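Local coordinates for protein sulfate transporter 4.1, chloroplastic (Arabidopsis thaliana, PDB 7LHV) that cotransports sulfate with protons across the membrane as an SLC26-family transporter and may play a role in regulating sulfate assimilation, at residues I225-Y231 with K252-F258; P111-Y116 with L434-V438; A153-L157 with S216-I220; Y129-V133 with P315-P319; S309-I314 with F426-Q431. All blocks are in the same frame, centred on the assembly; numbering follows the deposited sequence.

How the contacts relate
All five contacts lie in the sulfate permease region. Contact 2 is central: its centre is about 12 Å from those of contacts 3 and 5 and about 17 Å from those of contacts 1 and 4. A435 of helix 431-443 touches Y227 of contact 1, and V438 touches I220 of contact 3. L434 packs on V311 and I429 of contact 5, while A113 meets S131 of contact 4. Contacts 1 and 3 both use helix 206-229. The 309-314 and 315-319 segments run on directly from contact 5 to contact 4. The bound sulfate is at contact 3, hydrogen-bonded to A153, and the Y116 side chain of contact 2 comes within about 4 Å of it.

Contact 1. Residues I225-Y231 with K252-F258; sequences IKYFLGY and KFQWPPF
Here the C-terminal end of helix 206-229 packs against the start of helix 255-277 and the loop leading into it in a largely apolar contact, with F228, L229 and Y231 meeting F258, F253 and K252. The helix that ends first turns out of its spiral at G230, whose phi is positive (101°); a CB on this backbone would be pressed against the carbonyl oxygen of L229. F228 lays its CB against CD1 of the F258 ring at 3.7 Å, and F228 O lies at the edge of that ring, near its plane. F258 comes to this place because its CG stands anti to the backbone N (chi1 -167°). Next to it, L229 and F253 cross at about a right angle, the methyl CD2 of L229 lying 3.7 Å from CE1 of the F253 ring. The Y231 ring sits beside the K252 backbone, its CD2 3.1 Å from K252 O, while its OH is hydrogen-bonded to I246 O in helix 239-249. That helix also receives I225 and L229, and helix 431-443 touches F228 through A435 and A436. P257 lies alongside, its CB 3.9 Å from Y227 O. Between the backbones runs one weak hydrogen bond, Q254 N to L229 O, 3.3 Å long and fairly straight at 162°. The chemistry implies that aromatic and aliphatic packing, more than polar bonding, holds the end of helix 206-229 against the start of helix 255-277 and the residues before it.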
# COMPACT_ATOMS: atom_id res chain seq x y z
N ILE A 225 4.12 20.85 -30.20
CA ILE A 225 4.22 22.21 -30.75
C ILE A 225 5.50 22.40 -31.56
O ILE A 225 5.60 23.36 -32.33
CB ILE A 225 4.12 23.26 -29.62
CG1 ILE A 225 3.90 24.66 -30.19
CG2 ILE A 225 5.39 23.27 -28.80
CD1 ILE A 225 2.58 24.84 -30.88
N LYS A 226 6.47 21.50 -31.41
CA LYS A 226 7.73 21.65 -32.14
C LYS A 226 7.54 21.53 -33.64
O LYS A 226 8.29 22.14 -34.41
CB LYS A 226 8.75 20.62 -31.65
CG LYS A 226 8.52 19.20 -32.15
CD LYS A 226 9.45 18.22 -31.46
CE LYS A 226 9.15 16.80 -31.88
NZ LYS A 226 9.93 15.82 -31.08
N TYR A 227 6.55 20.75 -34.08
CA TYR A 227 6.26 20.68 -35.51
C TYR A 227 5.65 21.98 -36.01
O TYR A 227 5.90 22.39 -37.15
CB TYR A 227 5.33 19.50 -35.80
CG TYR A 227 5.93 18.16 -35.44
CD1 TYR A 227 6.84 17.54 -36.28
CD2 TYR A 227 5.59 17.53 -34.25
CE1 TYR A 227 7.38 16.32 -35.95
CE2 TYR A 227 6.13 16.31 -33.91
CZ TYR A 227 7.03 15.71 -34.77
OH TYR A 227 7.58 14.49 -34.43
N PHE A 228 4.83 22.63 -35.18
CA PHE A 228 4.31 23.94 -35.54
C PHE A 228 5.44 24.96 -35.64
O PHE A 228 5.48 25.77 -36.57
CB PHE A 228 3.29 24.41 -34.50
CG PHE A 228 1.94 23.75 -34.63
CD1 PHE A 228 1.79 22.55 -35.29
CD2 PHE A 228 0.82 24.35 -34.08
CE1 PHE A 228 0.55 21.95 -35.39
CE2 PHE A 228 -0.42 23.76 -34.18
CZ PHE A 228 -0.55 22.56 -34.84
N LEU A 229 6.37 24.92 -34.69
CA LEU A 229 7.47 25.89 -34.68
C LEU A 229 8.36 25.72 -35.90
O LEU A 229 8.80 26.70 -36.50
CB LEU A 229 8.28 25.75 -33.39
CG LEU A 229 7.55 26.06 -32.09
CD1 LEU A 229 8.45 25.80 -30.91
CD2 LEU A 229 7.06 27.50 -32.09
N GLY A 230 8.65 24.47 -36.27
CA GLY A 230 9.48 24.18 -37.42
C GLY A 230 10.91 23.81 -37.12
O GLY A 230 11.64 23.44 -38.04
N TYR A 231 11.33 23.88 -35.86
CA TYR A 231 12.68 23.50 -35.47
C TYR A 231 12.62 22.49 -34.33
O TYR A 231 11.70 22.50 -33.51
CB TYR A 231 13.53 24.72 -35.05
CG TYR A 231 12.91 25.57 -33.96
CD1 TYR A 231 13.12 25.29 -32.62
CD2 TYR A 231 12.13 26.67 -34.29
CE1 TYR A 231 12.56 26.07 -31.63
CE2 TYR A 231 11.57 27.46 -33.30
CZ TYR A 231 11.79 27.16 -31.98
OH TYR A 231 11.23 27.94 -31.00
N LYS A 252 14.97 30.17 -34.89
CA LYS A 252 14.79 29.33 -36.07
C LYS A 252 13.32 29.14 -36.42
O LYS A 252 12.93 28.10 -36.97
CB LYS A 252 15.46 27.97 -35.85
CG LYS A 252 16.96 28.03 -35.68
CD LYS A 252 17.51 26.71 -35.17
CE LYS A 252 17.32 26.59 -33.66
NZ LYS A 252 17.84 25.29 -33.14
N PHE A 253 12.49 30.13 -36.11
CA PHE A 253 11.06 30.02 -36.35
C PHE A 253 10.74 30.12 -37.84
O PHE A 253 11.37 30.89 -38.57
CB PHE A 253 10.32 31.11 -35.58
CG PHE A 253 8.83 30.99 -35.62
CD1 PHE A 253 8.18 29.97 -34.94
CD2 PHE A 253 8.07 31.90 -36.32
CE1 PHE A 253 6.81 29.86 -34.98
CE2 PHE A 253 6.69 31.80 -36.36
CZ PHE A 253 6.06 30.78 -35.69
N GLN A 254 9.76 29.34 -38.29
CA GLN A 254 9.26 29.39 -39.65
C GLN A 254 7.77 29.68 -39.65
O GLN A 254 7.02 29.14 -38.82
CB GLN A 254 9.52 28.08 -40.41
CG GLN A 254 10.98 27.82 -40.75
CD GLN A 254 11.73 27.16 -39.62
OE1 GLN A 254 11.13 26.61 -38.70
NE2 GLN A 254 13.06 27.20 -39.69
N TRP A 255 7.33 30.53 -40.57
CA TRP A 255 5.93 30.94 -40.67
C TRP A 255 5.03 29.91 -41.34
O TRP A 255 3.92 29.67 -40.84
CB TRP A 255 5.82 32.28 -41.41
CG TRP A 255 5.87 33.48 -40.52
CD1 TRP A 255 6.10 33.49 -39.17
CD2 TRP A 255 5.68 34.85 -40.90
NE1 TRP A 255 6.07 34.78 -38.70
CE2 TRP A 255 5.81 35.63 -39.74
CE3 TRP A 255 5.42 35.49 -42.12
CZ2 TRP A 255 5.69 37.02 -39.75
CZ3 TRP A 255 5.29 36.86 -42.13
CH2 TRP A 255 5.43 37.61 -40.96
N PRO A 256 5.42 29.29 -42.46
CA PRO A 256 4.50 28.37 -43.16
C PRO A 256 4.03 27.22 -42.28
O PRO A 256 2.82 26.96 -42.21
CB PRO A 256 5.32 27.89 -44.36
CG PRO A 256 6.25 29.00 -44.63
CD PRO A 256 6.62 29.56 -43.28
N PRO A 257 4.93 26.46 -41.63
CA PRO A 257 4.43 25.33 -40.83
C PRO A 257 3.56 25.78 -39.67
O PRO A 257 2.57 25.11 -39.36
CB PRO A 257 5.72 24.65 -40.35
CG PRO A 257 6.71 25.71 -40.31
CD PRO A 257 6.40 26.58 -41.49
N PHE A 258 3.89 26.90 -39.03
CA PHE A 258 3.07 27.38 -37.92
C PHE A 258 1.68 27.79 -38.40
O PHE A 258 0.68 27.47 -37.75
CB PHE A 258 3.75 28.55 -37.22
CG PHE A 258 3.14 28.89 -35.89
CD1 PHE A 258 3.44 28.14 -34.77
CD2 PHE A 258 2.26 29.95 -35.77
CE1 PHE A 258 2.88 28.45 -33.55
CE2 PHE A 258 1.70 30.27 -34.55
CZ PHE A 258 2.00 29.51 -33.44

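Contact 2. Residues P111-Y116 with L434-V438; sequences PQAMSY and LAAIV
The helical segments 111-116 and 434-438 cross nearly at right angles (99°), their axes approaching to 8.8 Å, with S115 and L434 as the nearest CA pair at 4.8 Å. They belong to helices 91-119 and 431-443, both predicted to span the membrane. S115 points at the partner helix and sits among three aliphatic side chains. Its OG lies 3.4 Å from L434 CD2 and 3.5 Å from I437 CG2, and its CB is 3.5 Å from V438 CG2. With OG beside the backbone N (chi1 -57°), the hydroxyl folds back on its own helix and donates to P111 O at 2.8 Å. This donor stands above the carbonyl plane, and S115 N reaches the same oxygen from the opposite face, so two bonds grip one acceptor. P111 CB touches I437 CD1 at 4.1 Å, and the Y116 ring approaches V438 CG2 obliquely. Around the crossing, I293 of helix 284-300 covers P111, L434 and I437. With an alanine here in place of S115, P111 O would keep a single donor from this residue, and a small gap would probably open between L434 and I437. The chemistry implies a close, fully buried crossing in which a small hydroxyl, satisfied within its own helix, lets apolar side chains surround it without any hydrogen bond between the helices.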
# COMPACT_ATOMS: atom_id res chain seq x y z
N PRO A 111 -5.82 8.36 -39.60
CA PRO A 111 -4.98 9.52 -39.31
C PRO A 111 -4.55 9.60 -37.86
O PRO A 111 -3.41 9.99 -37.57
CB PRO A 111 -5.87 10.70 -39.70
CG PRO A 111 -7.23 10.21 -39.55
CD PRO A 111 -7.19 8.78 -39.97
N GLN A 112 -5.43 9.22 -36.93
CA GLN A 112 -5.06 9.22 -35.52
C GLN A 112 -3.98 8.18 -35.25
O GLN A 112 -3.08 8.42 -34.43
CB GLN A 112 -6.29 8.95 -34.65
CG GLN A 112 -7.11 10.19 -34.35
CD GLN A 112 -8.03 9.99 -33.18
OE1 GLN A 112 -8.37 8.86 -32.82
NE2 GLN A 112 -8.45 11.09 -32.56
N ALA A 113 -4.05 7.03 -35.91
CA ALA A 113 -3.02 6.01 -35.73
C ALA A 113 -1.66 6.53 -36.19
O ALA A 113 -0.66 6.38 -35.48
CB ALA A 113 -3.40 4.74 -36.49
N MET A 114 -1.61 7.15 -37.37
CA MET A 114 -0.33 7.69 -37.83
C MET A 114 0.17 8.80 -36.92
O MET A 114 1.37 8.88 -36.62
CB MET A 114 -0.44 8.18 -39.27
CG MET A 114 -0.69 7.09 -40.29
SD MET A 114 -0.75 7.71 -41.98
CE MET A 114 -2.34 8.52 -41.99
N SER A 115 -0.73 9.68 -36.46
CA SER A 115 -0.33 10.77 -35.59
C SER A 115 0.23 10.26 -34.26
O SER A 115 1.24 10.77 -33.77
CB SER A 115 -1.51 11.70 -35.35
OG SER A 115 -2.03 12.19 -36.57
N TYR A 116 -0.43 9.25 -33.68
CA TYR A 116 0.06 8.69 -32.42
C TYR A 116 1.37 7.95 -32.61
O TYR A 116 2.23 7.98 -31.72
CB TYR A 116 -0.99 7.76 -31.82
CG TYR A 116 -2.24 8.47 -31.36
CD1 TYR A 116 -2.19 9.78 -30.92
CD2 TYR A 116 -3.47 7.83 -31.37
CE1 TYR A 116 -3.33 10.44 -30.50
CE2 TYR A 116 -4.61 8.47 -30.95
CZ TYR A 116 -4.53 9.77 -30.51
OH TYR A 116 -5.67 10.42 -30.10
N LEU A 434 -0.25 16.16 -38.71
CA LEU A 434 -0.30 15.13 -37.68
C LEU A 434 -0.12 15.73 -36.30
O LEU A 434 -0.76 15.30 -35.33
CB LEU A 434 0.76 14.07 -37.96
CG LEU A 434 0.72 13.39 -39.33
CD1 LEU A 434 1.73 12.27 -39.40
CD2 LEU A 434 -0.67 12.87 -39.62
N ALA A 435 0.76 16.73 -36.17
CA ALA A 435 0.92 17.41 -34.89
C ALA A 435 -0.37 18.09 -34.47
O ALA A 435 -0.75 18.04 -33.29
CB ALA A 435 2.05 18.43 -34.97
N ALA A 436 -1.06 18.73 -35.41
CA ALA A 436 -2.34 19.37 -35.10
C ALA A 436 -3.38 18.34 -34.69
O ALA A 436 -4.19 18.59 -33.80
CB ALA A 436 -2.83 20.18 -36.30
N ILE A 437 -3.37 17.17 -35.34
CA ILE A 437 -4.31 16.11 -34.96
C ILE A 437 -4.04 15.65 -33.53
O ILE A 437 -4.98 15.45 -32.75
CB ILE A 437 -4.23 14.95 -35.96
CG1 ILE A 437 -4.86 15.35 -37.29
CG2 ILE A 437 -4.93 13.73 -35.41
CD1 ILE A 437 -4.63 14.36 -38.39
N VAL A 438 -2.77 15.46 -33.17
CA VAL A 438 -2.44 15.04 -31.81
C VAL A 438 -2.86 16.11 -30.80
O VAL A 438 -3.40 15.81 -29.73
CB VAL A 438 -0.95 14.71 -31.68
CG1 VAL A 438 -0.61 14.36 -30.25
CG2 VAL A 438 -0.59 13.56 -32.58

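Contact 3. Residues A153-L157 with S216-I220; sequences ALVSL and SAIVI. With SO4 (sulfate ion), chain D.
A153, which packs on I220, also binds a sulfate ion: its backbone N, at the start of helix 153-166, donates to sulfate O3 at 3.2 Å in a nearly straight bond (171°). In the SLC26 fold this helix follows a short strand, 149-150, paired antiparallel with strand 388-389 ahead of helix 391-399. That helix also bonds the sulfate, through F391 N and S392 OG. An anion at two helix starts would probably be stabilised by their dipoles, an arrangement consistent with a substrate site in a sulfate transporter. Beside the site, helix 153-166 leans on helix 206-229, the short segments crossing at 68° with axes 10.4 Å apart. This interface is buried and mostly apolar. L157 carries most of it: CG anti to the backbone N (chi1 170°) sends both methyls toward the partner helix, where CD1 meets V219 CG1 at 4.4 Å and CD2 lies against S216 and I220. L154 reaches the same serine from one turn earlier, through its CD1. S216 OG does not bond across; it is hydrogen-bonded to F212 O within its own helix, so the oxygen can lie among methyl groups. V438 and V442 of helix 431-443 add to the packing round I220. The methyl CD1 of I220 lies 3.8 Å from the carbonyl oxygen of A153 and 4.1 Å from its CB, while L157 CD2 is 3.8 Å from I220 CG1.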
# COMPACT_ATOMS: atom_id res chain seq x y z
N ALA A 153 -3.20 8.26 -26.90
CA ALA A 153 -2.24 9.32 -26.61
C ALA A 153 -1.35 8.97 -25.42
O ALA A 153 -0.13 9.15 -25.47
CB ALA A 153 -2.96 10.64 -26.37
N LEU A 154 -1.95 8.44 -24.35
CA LEU A 154 -1.19 8.22 -23.12
C LEU A 154 -0.19 7.08 -23.28
O LEU A 154 0.97 7.20 -22.87
CB LEU A 154 -2.15 7.94 -21.96
CG LEU A 154 -1.50 7.85 -20.58
CD1 LEU A 154 -0.76 9.13 -20.27
CD2 LEU A 154 -2.56 7.58 -19.52
N VAL A 155 -0.62 5.96 -23.86
CA VAL A 155 0.28 4.83 -24.04
C VAL A 155 1.39 5.19 -25.02
O VAL A 155 2.55 4.79 -24.84
CB VAL A 155 -0.50 3.59 -24.50
CG1 VAL A 155 0.43 2.54 -25.05
CG2 VAL A 155 -1.30 3.03 -23.34
N SER A 156 1.07 5.97 -26.06
CA SER A 156 2.11 6.44 -26.97
C SER A 156 3.11 7.33 -26.26
O SER A 156 4.32 7.24 -26.50
CB SER A 156 1.47 7.18 -28.15
OG SER A 156 0.70 6.30 -28.94
N LEU A 157 2.63 8.21 -25.37
CA LEU A 157 3.54 9.05 -24.60
C LEU A 157 4.44 8.22 -23.70
O LEU A 157 5.64 8.49 -23.60
CB LEU A 157 2.74 10.05 -23.77
CG LEU A 157 3.55 10.84 -22.74
CD1 LEU A 157 4.50 11.81 -23.42
CD2 LEU A 157 2.61 11.58 -21.81
N SER A 216 -0.19 14.85 -18.45
CA SER A 216 0.31 14.17 -19.64
C SER A 216 -0.19 14.83 -20.91
O SER A 216 0.54 14.93 -21.90
CB SER A 216 -0.09 12.70 -19.61
OG SER A 216 0.61 12.00 -18.59
N ALA A 217 -1.45 15.29 -20.91
CA ALA A 217 -1.99 15.97 -22.08
C ALA A 217 -1.25 17.27 -22.35
O ALA A 217 -0.93 17.59 -23.50
CB ALA A 217 -3.48 16.23 -21.90
N ILE A 218 -0.97 18.04 -21.30
CA ILE A 218 -0.22 19.28 -21.48
C ILE A 218 1.19 18.99 -22.00
O ILE A 218 1.69 19.68 -22.89
CB ILE A 218 -0.19 20.10 -20.18
CG1 ILE A 218 -1.58 20.64 -19.86
CG2 ILE A 218 0.80 21.24 -20.29
CD1 ILE A 218 -1.67 21.29 -18.51
N VAL A 219 1.83 17.95 -21.46
CA VAL A 219 3.17 17.58 -21.92
C VAL A 219 3.13 17.16 -23.38
O VAL A 219 4.02 17.51 -24.16
CB VAL A 219 3.74 16.47 -21.02
CG1 VAL A 219 4.94 15.81 -21.68
CG2 VAL A 219 4.14 17.04 -19.67
N ILE A 220 2.11 16.40 -23.77
CA ILE A 220 1.99 15.95 -25.16
C ILE A 220 1.82 17.14 -26.09
O ILE A 220 2.47 17.21 -27.15
CB ILE A 220 0.82 14.96 -25.30
CG1 ILE A 220 1.17 13.62 -24.66
CG2 ILE A 220 0.46 14.76 -26.75
CD1 ILE A 220 -0.03 12.75 -24.39
S SO4 D . -7.59 8.65 -26.75
O1 SO4 D . -8.40 9.87 -26.72
O2 SO4 D . -8.20 7.65 -25.89
O3 SO4 D . -6.25 8.96 -26.25
O4 SO4 D . -7.50 8.15 -28.12

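Contact 4. Residues Y129-V133 with P315-P319; sequences YSSFV and PQGLP
Y129 holds its CG anti to the carbonyl carbon (chi1 -63°) and F132 holds its own anti to the backbone N (chi1 178°), and with these torsions the two aromatic rings, a turn apart on helix 125-141, both reach P319. The proline ring lies over one face of the Y129 ring. Its CB stands 4.0 Å from the ring centroid and 11° off the normal, a CH-pi contact placed almost over the centre, while its CD comes to 3.6 Å from Y129 CD1. F132 closes on the same proline obliquely, CD2 to P319 CD at 3.9 Å, so that P319 is received by both rings. Beyond it, L318 crosses F132 at about a right angle, its CD2 methyl 3.8 Å from F132 CZ. V133 adds a longer touch through CG2, and P315 approaches the far end of the tyrosine, its CG 4.3 Å from Y129 OH. G317 O lies at the edge of the Y129 ring, near its plane and 3.8 Å from the hydroxyl oxygen. At the positive phi of G317 a side chain would be forced against the carbonyl oxygen of Q316. No hydrogen bond joins the two segments; instead the loop is tied by backbone bonds between G317 and L419 of helix 406-426, and L419 also packs on both aromatic side chains. Y126 meets Y129 edge-to-face and F136 meets F132, extending the aromatic group. The arrangement is that of an extended, proline-bearing loop laid over a predicted transmembrane helix, with a proline-aromatic CH-pi contact at its centre.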
# COMPACT_ATOMS: atom_id res chain seq x y z
N TYR A 129 0.07 -0.64 -38.27
CA TYR A 129 0.30 -1.99 -37.78
C TYR A 129 -0.36 -2.18 -36.42
O TYR A 129 -1.05 -3.17 -36.18
CB TYR A 129 1.80 -2.27 -37.69
CG TYR A 129 2.54 -2.23 -39.00
CD1 TYR A 129 1.88 -2.36 -40.21
CD2 TYR A 129 3.92 -2.07 -39.03
CE1 TYR A 129 2.56 -2.33 -41.41
CE2 TYR A 129 4.61 -2.04 -40.22
CZ TYR A 129 3.93 -2.16 -41.41
OH TYR A 129 4.61 -2.13 -42.60
N SER A 130 -0.18 -1.20 -35.53
CA SER A 130 -0.76 -1.28 -34.19
C SER A 130 -2.28 -1.25 -34.20
O SER A 130 -2.89 -1.52 -33.17
CB SER A 130 -0.23 -0.15 -33.32
OG SER A 130 -0.68 -0.28 -31.99
N SER A 131 -2.90 -0.91 -35.33
CA SER A 131 -4.34 -0.99 -35.48
C SER A 131 -4.79 -2.17 -36.32
O SER A 131 -5.99 -2.44 -36.37
CB SER A 131 -4.89 0.30 -36.10
OG SER A 131 -4.62 1.42 -35.28
N PHE A 132 -3.87 -2.87 -36.99
CA PHE A 132 -4.29 -3.91 -37.91
C PHE A 132 -4.50 -5.25 -37.21
O PHE A 132 -5.63 -5.74 -37.13
CB PHE A 132 -3.26 -4.06 -39.03
CG PHE A 132 -3.59 -5.14 -40.01
CD1 PHE A 132 -4.84 -5.21 -40.59
CD2 PHE A 132 -2.65 -6.10 -40.34
CE1 PHE A 132 -5.14 -6.21 -41.49
CE2 PHE A 132 -2.94 -7.10 -41.24
CZ PHE A 132 -4.19 -7.15 -41.81
N VAL A 133 -3.44 -5.84 -36.69
CA VAL A 133 -3.49 -7.22 -36.20
C VAL A 133 -4.17 -7.31 -34.84
O VAL A 133 -5.04 -8.18 -34.66
CB VAL A 133 -2.09 -7.85 -36.17
CG1 VAL A 133 -2.13 -9.17 -35.43
CG2 VAL A 133 -1.59 -8.06 -37.58
N PRO A 315 6.36 2.40 -46.12
CA PRO A 315 6.35 1.06 -46.71
C PRO A 315 4.93 0.56 -46.95
O PRO A 315 4.01 0.85 -46.19
CB PRO A 315 7.08 0.21 -45.67
CG PRO A 315 6.94 0.97 -44.39
CD PRO A 315 6.95 2.41 -44.77
N GLN A 316 4.77 -0.22 -48.02
CA GLN A 316 3.48 -0.73 -48.44
C GLN A 316 3.39 -2.22 -48.18
O GLN A 316 4.33 -2.97 -48.48
CB GLN A 316 3.24 -0.45 -49.93
CG GLN A 316 1.91 -0.95 -50.45
CD GLN A 316 1.73 -0.72 -51.93
OE1 GLN A 316 2.32 0.20 -52.50
NE2 GLN A 316 0.92 -1.55 -52.57
N GLY A 317 2.27 -2.65 -47.62
CA GLY A 317 2.05 -4.07 -47.40
C GLY A 317 1.74 -4.42 -45.96
O GLY A 317 2.07 -3.66 -45.04
N LEU A 318 1.12 -5.58 -45.75
CA LEU A 318 0.80 -6.03 -44.41
C LEU A 318 2.07 -6.42 -43.66
O LEU A 318 3.04 -6.87 -44.27
CB LEU A 318 -0.16 -7.21 -44.46
CG LEU A 318 -1.43 -7.01 -45.30
CD1 LEU A 318 -2.25 -8.28 -45.32
CD2 LEU A 318 -2.24 -5.85 -44.77
N PRO A 319 2.09 -6.25 -42.34
CA PRO A 319 3.26 -6.68 -41.57
C PRO A 319 3.43 -8.19 -41.60
O PRO A 319 2.46 -8.95 -41.75
CB PRO A 319 2.94 -6.19 -40.15
CG PRO A 319 1.47 -6.05 -40.12
CD PRO A 319 1.06 -5.63 -41.49

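Contact 5. Residues S309-I314 with F426-Q431; sequences SLVGEI and FKYIPQ
Two loop segments meet in a single antiparallel bridge at L310 and P430, a non-hydrogen-bonded pair with CA atoms 4.2 Å apart, flanked by Q431 N to S309 O at 2.8 Å and V311 N to I429 O at 3.1 Å. L310 CB comes to 3.5 Å from K427 O, and its CD2 lies near Y428 O. V311 CG1 lies 4.4 Å from I429 CB, and both residues pack on L434 of helix 431-443. At the other end, I314 crosses F426 obliquely, CD1 to CB at 3.7 Å. The motif is a single beta bridge leaning on a type I turn, F426 to I429, closed by I429 N to F426 O. P430 then takes the N-cap position of helix 431-443. Q431, first in that helix, extends along S309, bringing CD 3.2 Å from S309 OG and CG 3.5 Å from S309 O. An alanine here removes the amide beside S309, whose hydroxyl would probably be set free to turn. V311 CG2 comes near F426 O and K427 CB lies against G312 O, while the Y428 ring makes a cation-pi contact with K301.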
# COMPACT_ATOMS: atom_id res chain seq x y z
N SER A 309 7.39 20.06 -43.80
CA SER A 309 7.99 18.73 -43.88
C SER A 309 6.90 17.68 -44.05
O SER A 309 5.84 17.76 -43.42
CB SER A 309 8.82 18.43 -42.63
OG SER A 309 9.42 17.15 -42.71
N LEU A 310 7.17 16.71 -44.91
CA LEU A 310 6.25 15.62 -45.17
C LEU A 310 6.72 14.35 -44.46
O LEU A 310 7.88 14.24 -44.05
CB LEU A 310 6.13 15.36 -46.68
CG LEU A 310 6.09 16.61 -47.56
CD1 LEU A 310 6.04 16.22 -49.03
CD2 LEU A 310 4.91 17.50 -47.21
N VAL A 311 5.80 13.40 -44.32
CA VAL A 311 6.12 12.17 -43.59
C VAL A 311 7.10 11.30 -44.36
O VAL A 311 7.71 10.39 -43.78
CB VAL A 311 4.85 11.38 -43.27
CG1 VAL A 311 3.93 12.19 -42.37
CG2 VAL A 311 4.15 10.97 -44.54
N GLY A 312 7.28 11.55 -45.66
CA GLY A 312 8.20 10.77 -46.45
C GLY A 312 7.61 9.45 -46.90
O GLY A 312 6.43 9.15 -46.71
N GLU A 313 8.47 8.64 -47.52
CA GLU A 313 8.04 7.35 -48.04
C GLU A 313 7.58 6.43 -46.91
O GLU A 313 8.21 6.37 -45.85
CB GLU A 313 9.18 6.69 -48.82
CG GLU A 313 9.56 7.41 -50.10
CD GLU A 313 10.50 8.58 -49.86
OE1 GLU A 313 10.91 8.78 -48.70
OE2 GLU A 313 10.83 9.29 -50.83
N ILE A 314 6.48 5.73 -47.14
CA ILE A 314 5.89 4.82 -46.17
C ILE A 314 5.85 3.43 -46.80
O ILE A 314 5.38 3.29 -47.93
CB ILE A 314 4.47 5.25 -45.75
CG1 ILE A 314 4.55 6.32 -44.65
CG2 ILE A 314 3.66 4.07 -45.27
CD1 ILE A 314 3.21 6.91 -44.28
N PHE A 426 0.04 8.44 -48.79
CA PHE A 426 0.27 8.99 -47.46
C PHE A 426 1.55 9.81 -47.36
O PHE A 426 1.71 10.56 -46.39
CB PHE A 426 0.32 7.85 -46.43
CG PHE A 426 -1.02 7.30 -46.07
CD1 PHE A 426 -2.18 8.00 -46.38
CD2 PHE A 426 -1.14 6.08 -45.44
CE1 PHE A 426 -3.41 7.49 -46.06
CE2 PHE A 426 -2.37 5.56 -45.11
CZ PHE A 426 -3.51 6.27 -45.42
N LYS A 427 2.45 9.70 -48.34
CA LYS A 427 3.73 10.39 -48.26
C LYS A 427 3.62 11.89 -48.45
O LYS A 427 4.60 12.60 -48.21
CB LYS A 427 4.71 9.81 -49.28
CG LYS A 427 4.31 10.03 -50.73
CD LYS A 427 5.31 9.38 -51.67
CE LYS A 427 4.94 9.60 -53.12
NZ LYS A 427 5.90 8.97 -54.06
N TYR A 428 2.47 12.40 -48.88
CA TYR A 428 2.27 13.83 -49.06
C TYR A 428 1.66 14.50 -47.83
O TYR A 428 1.38 15.70 -47.88
CB TYR A 428 1.37 14.09 -50.27
CG TYR A 428 1.83 13.40 -51.53
CD1 TYR A 428 3.09 13.62 -52.05
CD2 TYR A 428 0.99 12.52 -52.21
CE1 TYR A 428 3.51 12.98 -53.21
CE2 TYR A 428 1.39 11.88 -53.36
CZ TYR A 428 2.66 12.12 -53.86
OH TYR A 428 3.07 11.48 -55.01
N ILE A 429 1.44 13.76 -46.75
CA ILE A 429 0.84 14.32 -45.54
C ILE A 429 1.88 15.15 -44.80
O ILE A 429 2.95 14.62 -44.45
CB ILE A 429 0.27 13.22 -44.64
CG1 ILE A 429 -0.89 12.51 -45.34
CG2 ILE A 429 -0.18 13.80 -43.32
CD1 ILE A 429 -1.44 11.34 -44.55
N PRO A 430 1.63 16.43 -44.54
CA PRO A 430 2.58 17.22 -43.75
C PRO A 430 2.64 16.73 -42.31
O PRO A 430 1.67 16.21 -41.76
CB PRO A 430 2.01 18.64 -43.83
CG PRO A 430 1.08 18.62 -45.00
CD PRO A 430 0.51 17.24 -45.04
N GLN A 431 3.82 16.91 -41.70
CA GLN A 431 3.98 16.53 -40.30
C GLN A 431 3.23 17.48 -39.37
O GLN A 431 2.77 17.06 -38.31
CB GLN A 431 5.47 16.50 -39.94
CG GLN A 431 6.27 15.50 -40.75
CD GLN A 431 7.75 15.56 -40.45
OE1 GLN A 431 8.58 15.17 -41.27
NE2 GLN A 431 8.09 16.06 -39.27